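Long-range contact in putative isomerase (Streptomyces coelicolor A3, PDB 2OQH), which belongs to the mandelate racemase/muconate lactonizing enzyme branch of the enolase superfamily and probably dehydrates D-glucarate to 5-dehydro-4-deoxy-D-glucarate: residues F164-D178 with V192-D206. Residues are numbered along the deposited sequence; the frame is centred on the assembly and turned at random.
Sequences FDAVKLKGTTDCAGD and VNLRVDPNAAWSVPD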
ATOM      1  N   PHE A 164      14.466 -10.787   1.632  1.00 20.06           N
ATOM      2  CA  PHE A 164      13.575 -10.153   0.651  1.00 20.14           C
ATOM      3  C   PHE A 164      13.737 -10.708  -0.768  1.00 19.29           C
ATOM      4  O   PHE A 164      14.851 -10.933  -1.223  1.00 20.22           O
ATOM      5  CB  PHE A 164      13.852  -8.645   0.609  1.00 17.92           C
ATOM      6  CG  PHE A 164      13.547  -7.924   1.898  1.00 19.14           C
ATOM      7  CD1 PHE A 164      12.249  -7.517   2.193  1.00 18.82           C
ATOM      8  CD2 PHE A 164      14.561  -7.639   2.814  1.00 18.97           C
ATOM      9  CE1 PHE A 164      11.961  -6.829   3.382  1.00 19.14           C
ATOM     10  CE2 PHE A 164      14.283  -6.953   4.004  1.00 18.52           C
ATOM     11  CZ  PHE A 164      12.980  -6.548   4.285  1.00 19.42           C
ATOM     12  N   ASP A 165      12.630 -10.907  -1.478  1.00 19.93           N
ATOM     13  CA  ASP A 165      12.706 -11.410  -2.849  1.00 19.57           C
ATOM     14  C   ASP A 165      12.821 -10.246  -3.829  1.00 18.26           C
ATOM     15  O   ASP A 165      13.168 -10.431  -4.999  1.00 18.49           O
ATOM     16  CB  ASP A 165      11.456 -12.202  -3.224  1.00 21.68           C
ATOM     17  CG  ASP A 165      11.115 -13.278  -2.225  1.00 25.43           C
ATOM     18  OD1 ASP A 165      12.038 -13.934  -1.691  1.00 24.03           O
ATOM     19  OD2 ASP A 165       9.903 -13.483  -1.997  1.00 27.36           O
ATOM     20  N   ALA A 166      12.513  -9.049  -3.352  1.00 17.26           N
ATOM     21  CA  ALA A 166      12.559  -7.874  -4.208  1.00 16.17           C
ATOM     22  C   ALA A 166      13.155  -6.670  -3.510  1.00 16.49           C
ATOM     23  O   ALA A 166      13.051  -6.530  -2.290  1.00 17.53           O
ATOM     24  CB  ALA A 166      11.156  -7.541  -4.696  1.00 13.37           C
ATOM     25  N   VAL A 167      13.781  -5.802  -4.300  1.00 16.16           N
ATOM     26  CA  VAL A 167      14.391  -4.583  -3.788  1.00 15.83           C
ATOM     27  C   VAL A 167      13.905  -3.401  -4.614  1.00 15.45           C
ATOM     28  O   VAL A 167      13.776  -3.499  -5.831  1.00 14.06           O
ATOM     29  CB  VAL A 167      15.934  -4.628  -3.877  1.00 16.64           C
ATOM     30  CG1 VAL A 167      16.510  -3.279  -3.467  1.00 17.94           C
ATOM     31  CG2 VAL A 167      16.481  -5.731  -2.978  1.00 17.07           C
ATOM     32  N   LYS A 168      13.645  -2.285  -3.955  1.00 13.63           N
ATOM     33  CA  LYS A 168      13.174  -1.104  -4.653  1.00 16.16           C
ATOM     34  C   LYS A 168      13.971   0.133  -4.260  1.00 16.25           C
ATOM     35  O   LYS A 168      14.123   0.439  -3.079  1.00 17.91           O
ATOM     36  CB  LYS A 168      11.687  -0.905  -4.352  1.00 16.22           C
ATOM     37  CG  LYS A 168      11.083   0.393  -4.839  1.00 20.40           C
ATOM     38  CD  LYS A 168       9.579   0.350  -4.598  1.00 23.83           C
ATOM     39  CE  LYS A 168       8.937   1.702  -4.729  1.00 24.70           C
ATOM     40  NZ  LYS A 168       9.326   2.585  -3.608  1.00 28.34           N
ATOM     41  N   LEU A 169      14.492   0.835  -5.261  1.00 15.48           N
ATOM     42  CA  LEU A 169      15.267   2.047  -5.024  1.00 15.99           C
ATOM     43  C   LEU A 169      14.417   3.305  -5.177  1.00 17.49           C
ATOM     44  O   LEU A 169      13.691   3.462  -6.160  1.00 17.34           O
ATOM     45  CB  LEU A 169      16.445   2.134  -6.000  1.00 14.12           C
ATOM     46  CG  LEU A 169      17.216   3.461  -5.994  1.00 15.85           C
ATOM     47  CD1 LEU A 169      17.959   3.638  -4.668  1.00 14.69           C
ATOM     48  CD2 LEU A 169      18.193   3.482  -7.151  1.00 13.74           C
ATOM     49  N   LYS A 170      14.511   4.201  -4.204  1.00 17.38           N
ATOM     50  CA  LYS A 170      13.776   5.457  -4.268  1.00 18.29           C
ATOM     51  C   LYS A 170      14.600   6.378  -5.160  1.00 18.76           C
ATOM     52  O   LYS A 170      15.664   6.850  -4.766  1.00 19.20           O
ATOM     53  CB  LYS A 170      13.632   6.062  -2.870  1.00 19.20           C
ATOM     54  CG  LYS A 170      12.864   7.373  -2.830  1.00 22.13           C
ATOM     55  CD  LYS A 170      12.705   7.872  -1.398  1.00 24.35           C
ATOM     56  CE  LYS A 170      11.828   9.123  -1.332  1.00 26.72           C
ATOM     57  NZ  LYS A 170      12.432  10.280  -2.065  1.00 29.20           N
ATOM     58  N   GLY A 171      14.112   6.616  -6.374  1.00 18.88           N
ATOM     59  CA  GLY A 171      14.830   7.469  -7.300  1.00 18.73           C
ATOM     60  C   GLY A 171      14.792   8.926  -6.898  1.00 19.44           C
ATOM     61  O   GLY A 171      14.013   9.319  -6.030  1.00 20.57           O
ATOM     62  N   THR A 172      15.633   9.730  -7.536  1.00 20.37           N
ATOM     63  CA  THR A 172      15.713  11.157  -7.255  1.00 20.82           C
ATOM     64  C   THR A 172      15.735  11.912  -8.578  1.00 21.39           C
ATOM     65  O   THR A 172      15.667  11.309  -9.647  1.00 20.39           O
ATOM     66  CB  THR A 172      17.013  11.506  -6.525  1.00 20.75           C
ATOM     67  OG1 THR A 172      18.114  11.296  -7.420  1.00 23.43           O
ATOM     68  CG2 THR A 172      17.196  10.632  -5.292  1.00 20.72           C
ATOM     69  N   THR A 173      15.854  13.236  -8.497  1.00 21.49           N
ATOM     70  CA  THR A 173      15.919  14.069  -9.693  1.00 22.04           C
ATOM     71  C   THR A 173      17.255  13.861 -10.402  1.00 21.84           C
ATOM     72  O   THR A 173      17.481  14.392 -11.486  1.00 22.04           O
ATOM     73  CB  THR A 173      15.779  15.561  -9.346  1.00 23.19           C
ATOM     74  OG1 THR A 173      16.779  15.922  -8.382  1.00 23.22           O
ATOM     75  CG2 THR A 173      14.400  15.848  -8.787  1.00 23.19           C
ATOM     76  N   ASP A 174      18.137  13.088  -9.778  1.00 21.66           N
ATOM     77  CA  ASP A 174      19.454  12.782 -10.336  1.00 21.09           C
ATOM     78  C   ASP A 174      19.368  11.450 -11.085  1.00 20.50           C
ATOM     79  O   ASP A 174      19.783  10.407 -10.573  1.00 19.65           O
ATOM     80  CB  ASP A 174      20.493  12.715  -9.197  1.00 21.24           C
ATOM     81  CG  ASP A 174      21.838  12.139  -9.638  1.00 21.41           C
ATOM     82  OD1 ASP A 174      22.236  12.349 -10.804  1.00 20.53           O
ATOM     83  OD2 ASP A 174      22.507  11.478  -8.801  1.00 20.14           O
ATOM     84  N   CYS A 175      18.813  11.499 -12.297  1.00 19.84           N
ATOM     85  CA  CYS A 175      18.641  10.314 -13.141  1.00 21.26           C
ATOM     86  C   CYS A 175      19.915   9.518 -13.287  1.00 18.71           C
ATOM     87  O   CYS A 175      19.935   8.318 -13.046  1.00 19.23           O
ATOM     88  CB  CYS A 175      18.201  10.703 -14.551  1.00 23.77           C
ATOM     89  SG  CYS A 175      16.933  11.904 -14.592  1.00 28.40           S
ATOM     90  N   ALA A 176      20.973  10.194 -13.718  1.00 19.32           N
ATOM     91  CA  ALA A 176      22.263   9.542 -13.919  1.00 19.44           C
ATOM     92  C   ALA A 176      22.709   8.805 -12.667  1.00 18.79           C
ATOM     93  O   ALA A 176      23.216   7.695 -12.746  1.00 20.54           O
ATOM     94  CB  ALA A 176      23.324  10.571 -14.334  1.00 17.96           C
ATOM     95  N   GLY A 177      22.503   9.422 -11.513  1.00 20.65           N
ATOM     96  CA  GLY A 177      22.904   8.799 -10.263  1.00 19.95           C
ATOM     97  C   GLY A 177      22.077   7.578  -9.922  1.00 19.60           C
ATOM     98  O   GLY A 177      22.603   6.576  -9.426  1.00 20.29           O
ATOM     99  N   ASP A 178      20.774   7.656 -10.176  1.00 18.80           N
ATOM    100  CA  ASP A 178      19.898   6.527  -9.893  1.00 16.95           C
ATOM    101  C   ASP A 178      20.342   5.349 -10.748  1.00 16.66           C
ATOM    102  O   ASP A 178      20.494   4.226 -10.256  1.00 17.27           O
ATOM    103  CB  ASP A 178      18.440   6.870 -10.212  1.00 18.18           C
ATOM    104  CG  ASP A 178      17.897   7.997  -9.354  1.00 20.32           C
ATOM    105  OD1 ASP A 178      18.427   8.225  -8.244  1.00 19.90           O
ATOM    106  OD2 ASP A 178      16.923   8.654  -9.786  1.00 21.19           O
ATOM    107  N   VAL A 192      17.802 -10.845  -7.808  1.00 22.10           N
ATOM    108  CA  VAL A 192      16.730 -10.228  -7.051  1.00 21.55           C
ATOM    109  C   VAL A 192      15.818  -9.456  -8.006  1.00 20.60           C
ATOM    110  O   VAL A 192      16.267  -8.980  -9.050  1.00 19.98           O
ATOM    111  CB  VAL A 192      17.296  -9.245  -5.999  1.00 21.19           C
ATOM    112  CG1 VAL A 192      17.756  -7.960  -6.676  1.00 20.66           C
ATOM    113  CG2 VAL A 192      16.253  -8.949  -4.949  1.00 21.78           C
ATOM    114  N   ASN A 193      14.538  -9.363  -7.666  1.00 19.88           N
ATOM    115  CA  ASN A 193      13.611  -8.582  -8.476  1.00 19.87           C
ATOM    116  C   ASN A 193      13.945  -7.140  -8.108  1.00 17.67           C
ATOM    117  O   ASN A 193      13.829  -6.750  -6.951  1.00 19.48           O
ATOM    118  CB  ASN A 193      12.163  -8.893  -8.103  1.00 21.30           C
ATOM    119  CG  ASN A 193      11.693 -10.204  -8.666  1.00 22.56           C
ATOM    120  OD1 ASN A 193      11.814 -10.445  -9.863  1.00 26.46           O
ATOM    121  ND2 ASN A 193      11.146 -11.060  -7.812  1.00 24.97           N
ATOM    122  N   LEU A 194      14.359  -6.351  -9.090  1.00 16.04           N
ATOM    123  CA  LEU A 194      14.752  -4.971  -8.839  1.00 14.09           C
ATOM    124  C   LEU A 194      13.796  -3.941  -9.447  1.00 13.52           C
ATOM    125  O   LEU A 194      13.338  -4.103 -10.580  1.00 12.97           O
ATOM    126  CB  LEU A 194      16.167  -4.762  -9.378  1.00 14.58           C
ATOM    127  CG  LEU A 194      16.879  -3.450  -9.071  1.00 15.58           C
ATOM    128  CD1 LEU A 194      16.966  -3.249  -7.575  1.00 16.18           C
ATOM    129  CD2 LEU A 194      18.275  -3.490  -9.682  1.00 17.72           C
ATOM    130  N   ARG A 195      13.524  -2.877  -8.690  1.00 12.54           N
ATOM    131  CA  ARG A 195      12.613  -1.813  -9.114  1.00 13.59           C
ATOM    132  C   ARG A 195      13.175  -0.434  -8.764  1.00 14.48           C
ATOM    133  O   ARG A 195      14.072  -0.319  -7.939  1.00 14.05           O
ATOM    134  CB  ARG A 195      11.268  -1.963  -8.394  1.00 12.55           C
ATOM    135  CG  ARG A 195      10.696  -3.366  -8.375  1.00 13.40           C
ATOM    136  CD  ARG A 195       9.613  -3.490  -7.307  1.00 14.64           C
ATOM    137  NE  ARG A 195       9.107  -4.856  -7.186  1.00 16.64           N
ATOM    138  CZ  ARG A 195       8.283  -5.268  -6.227  1.00 15.39           C
ATOM    139  NH1 ARG A 195       7.862  -4.419  -5.292  1.00 15.50           N
ATOM    140  NH2 ARG A 195       7.883  -6.531  -6.200  1.00 14.32           N
ATOM    141  N   VAL A 196      12.644   0.609  -9.396  1.00 13.64           N
ATOM    142  CA  VAL A 196      13.062   1.976  -9.094  1.00 14.91           C
ATOM    143  C   VAL A 196      11.832   2.885  -9.132  1.00 15.01           C
ATOM    144  O   VAL A 196      11.008   2.809 -10.045  1.00 14.73           O
ATOM    145  CB  VAL A 196      14.144   2.490 -10.070  1.00 13.58           C
ATOM    146  CG1 VAL A 196      13.675   2.362 -11.492  1.00 15.25           C
ATOM    147  CG2 VAL A 196      14.483   3.930  -9.747  1.00 15.45           C
ATOM    148  N   ASP A 197      11.705   3.733  -8.119  1.00 15.83           N
ATOM    149  CA  ASP A 197      10.563   4.629  -8.012  1.00 16.39           C
ATOM    150  C   ASP A 197      11.005   6.074  -7.840  1.00 16.21           C
ATOM    151  O   ASP A 197      11.309   6.503  -6.734  1.00 16.26           O
ATOM    152  CB  ASP A 197       9.703   4.211  -6.814  1.00 18.10           C
ATOM    153  CG  ASP A 197       8.386   4.952  -6.745  1.00 20.30           C
ATOM    154  OD1 ASP A 197       8.204   5.952  -7.471  1.00 19.52           O
ATOM    155  OD2 ASP A 197       7.522   4.529  -5.945  1.00 23.93           O
ATOM    156  N   PRO A 198      11.057   6.842  -8.942  1.00 15.69           N
ATOM    157  CA  PRO A 198      11.462   8.252  -8.901  1.00 15.43           C
ATOM    158  C   PRO A 198      10.334   9.153  -8.401  1.00 16.18           C
ATOM    159  O   PRO A 198      10.510  10.364  -8.252  1.00 17.24           O
ATOM    160  CB  PRO A 198      11.819   8.559 -10.359  1.00 14.89           C
ATOM    161  CG  PRO A 198      12.187   7.215 -10.925  1.00 15.66           C
ATOM    162  CD  PRO A 198      11.125   6.328 -10.322  1.00 15.24           C
ATOM    163  N   ASN A 199       9.170   8.561  -8.148  1.00 16.57           N
ATOM    164  CA  ASN A 199       8.018   9.324  -7.674  1.00 17.66           C
ATOM    165  C   ASN A 199       7.726  10.496  -8.593  1.00 16.30           C
ATOM    166  O   ASN A 199       7.515  11.624  -8.149  1.00 16.93           O
ATOM    167  CB  ASN A 199       8.254   9.819  -6.248  1.00 19.88           C
ATOM    168  CG  ASN A 199       8.235   8.691  -5.239  1.00 24.29           C
ATOM    169  OD1 ASN A 199       7.197   8.059  -5.017  1.00 26.82           O
ATOM    170  ND2 ASN A 199       9.384   8.418  -4.633  1.00 25.82           N
ATOM    171  N   ALA A 200       7.733  10.207  -9.888  1.00 16.59           N
ATOM    172  CA  ALA A 200       7.439  11.190 -10.916  1.00 16.00           C
ATOM    173  C   ALA A 200       8.359  12.398 -10.887  1.00 16.72           C
ATOM    174  O   ALA A 200       7.948  13.496 -11.251  1.00 17.29           O
ATOM    175  CB  ALA A 200       5.985  11.639 -10.791  1.00 15.43           C
ATOM    176  N   ALA A 201       9.607  12.193 -10.472  1.00 16.71           N
ATOM    177  CA  ALA A 201      10.562  13.295 -10.410  1.00 17.67           C
ATOM    178  C   ALA A 201      11.336  13.518 -11.711  1.00 17.76           C
ATOM    179  O   ALA A 201      11.951  14.565 -11.886  1.00 18.39           O
ATOM    180  CB  ALA A 201      11.543  13.081  -9.253  1.00 18.92           C
ATOM    181  N   TRP A 202      11.315  12.550 -12.624  1.00 15.88           N
ATOM    182  CA  TRP A 202      12.034  12.719 -13.888  1.00 14.62           C
ATOM    183  C   TRP A 202      11.143  13.294 -14.980  1.00 14.24           C
ATOM    184  O   TRP A 202       9.937  13.038 -15.013  1.00 14.69           O
ATOM    185  CB  TRP A 202      12.571  11.392 -14.420  1.00 14.26           C
ATOM    186  CG  TRP A 202      13.471  10.612 -13.517  1.00 15.29           C
ATOM    187  CD1 TRP A 202      14.154  11.067 -12.429  1.00 15.70           C
ATOM    188  CD2 TRP A 202      13.845   9.242 -13.685  1.00 16.10           C
ATOM    189  NE1 TRP A 202      14.935  10.062 -11.908  1.00 14.68           N
ATOM    190  CE2 TRP A 202      14.765   8.931 -12.663  1.00 15.46           C
ATOM    191  CE3 TRP A 202      13.490   8.245 -14.607  1.00 16.90           C
ATOM    192  CZ2 TRP A 202      15.341   7.662 -12.537  1.00 15.38           C
ATOM    193  CZ3 TRP A 202      14.067   6.974 -14.482  1.00 17.38           C
ATOM    194  CH2 TRP A 202      14.980   6.698 -13.454  1.00 16.39           C
ATOM    195  N   SER A 203      11.750  14.051 -15.888  1.00 12.30           N
ATOM    196  CA  SER A 203      11.023  14.623 -17.014  1.00 11.52           C
ATOM    197  C   SER A 203      10.833  13.469 -17.991  1.00 11.31           C
ATOM    198  O   SER A 203      11.485  12.435 -17.859  1.00 10.56           O
ATOM    199  CB  SER A 203      11.846  15.718 -17.685  1.00 11.49           C
ATOM    200  OG  SER A 203      12.991  15.174 -18.320  1.00 12.55           O
ATOM    201  N   VAL A 204       9.955  13.632 -18.973  1.00 10.50           N
ATOM    202  CA  VAL A 204       9.751  12.554 -19.927  1.00 11.07           C
ATOM    203  C   VAL A 204      11.024  12.239 -20.720  1.00 11.99           C
ATOM    204  O   VAL A 204      11.384  11.069 -20.871  1.00 12.89           O
ATOM    205  CB  VAL A 204       8.595  12.864 -20.895  1.00  9.11           C
ATOM    206  CG1 VAL A 204       8.421  11.712 -21.866  1.00 11.36           C
ATOM    207  CG2 VAL A 204       7.305  13.077 -20.105  1.00 10.52           C
ATOM    208  N   PRO A 205      11.718  13.275 -21.237  1.00 13.80           N
ATOM    209  CA  PRO A 205      12.949  13.046 -22.003  1.00 14.16           C
ATOM    210  C   PRO A 205      14.018  12.332 -21.172  1.00 15.26           C
ATOM    211  O   PRO A 205      14.730  11.471 -21.683  1.00 15.95           O
ATOM    212  CB  PRO A 205      13.383  14.460 -22.405  1.00 14.76           C
ATOM    213  CG  PRO A 205      12.080  15.183 -22.537  1.00 14.04           C
ATOM    214  CD  PRO A 205      11.328  14.697 -21.305  1.00 13.22           C
ATOM    215  N   ASP A 206      14.137  12.705 -19.900  1.00 14.62           N
ATOM    216  CA  ASP A 206      15.116  12.064 -19.028  1.00 13.70           C
ATOM    217  C   ASP A 206      14.671  10.653 -18.661  1.00 12.39           C
ATOM    218  O   ASP A 206      15.507   9.786 -18.400  1.00 12.26           O
ATOM    219  CB  ASP A 206      15.347  12.879 -17.750  1.00 15.85           C
ATOM    220  CG  ASP A 206      16.197  14.116 -17.990  1.00 18.00           C
ATOM    221  OD1 ASP A 206      17.201  14.019 -18.728  1.00 20.43           O
ATOM    222  OD2 ASP A 206      15.871  15.182 -17.430  1.00 21.01           O
TER
HETATM  223  O   HOH W   1       9.914   5.242  -3.574  1.00 31.19           O
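Asp178 OD2 is gripped by two donors, the indole NE1 of Trp202 at 3.2 Å and the backbone N of Thr172 at 2.8 Å. The site belongs to a parallel beta-alpha-beta unit of the TIM barrel, strands 166-170 and 193-197 with helix 175-188 as the crossover, and lies past the C-terminal strand ends, where the loops into helices 175-188 and 204-214 meet. The indole N-H is shared: NE1 also reaches Thr172 O at 2.7 Å, both acceptors lying near the ring plane, and its 136° N-H...O angle to each fits one hydrogen split between two oxygens. The carboxylate lies alongside the NE1/CZ2 edge of the indole, its plane 24° from the ring. Asp178 OD1 accepts a hydrogen bond from Thr172 OG1 and forms a salt bridge with Arg136. Over one indole face sits Cys175 SG, 3.6 Å from Trp202 CD1; Pro198 CG covers the opposite face. A leucine in place of Trp202 would probably leave Thr172 O without its indole donor and Cys175 without its aromatic partner. Six backbone hydrogen bonds join the strands and the residues flanking the first, from Asn193 N to Asp165 O through to Gly171 N to Asp197 O. On the face carrying Val167 and Leu194, Val167 CG2 meets Val192 CG2 at 3.8 Å, the two valine side chains nearly perpendicular. On the other face, Ala166 CB packs over the Arg195 guanidinium, toward its rim, and NE is salt-bridged to Glu220. Lys168, bent at its last torsion (chi4 -70°), places NZ 3.5 Å from Asp197 OD2 in a salt bridge, while a water accepts from the same NZ at 2.7 Å.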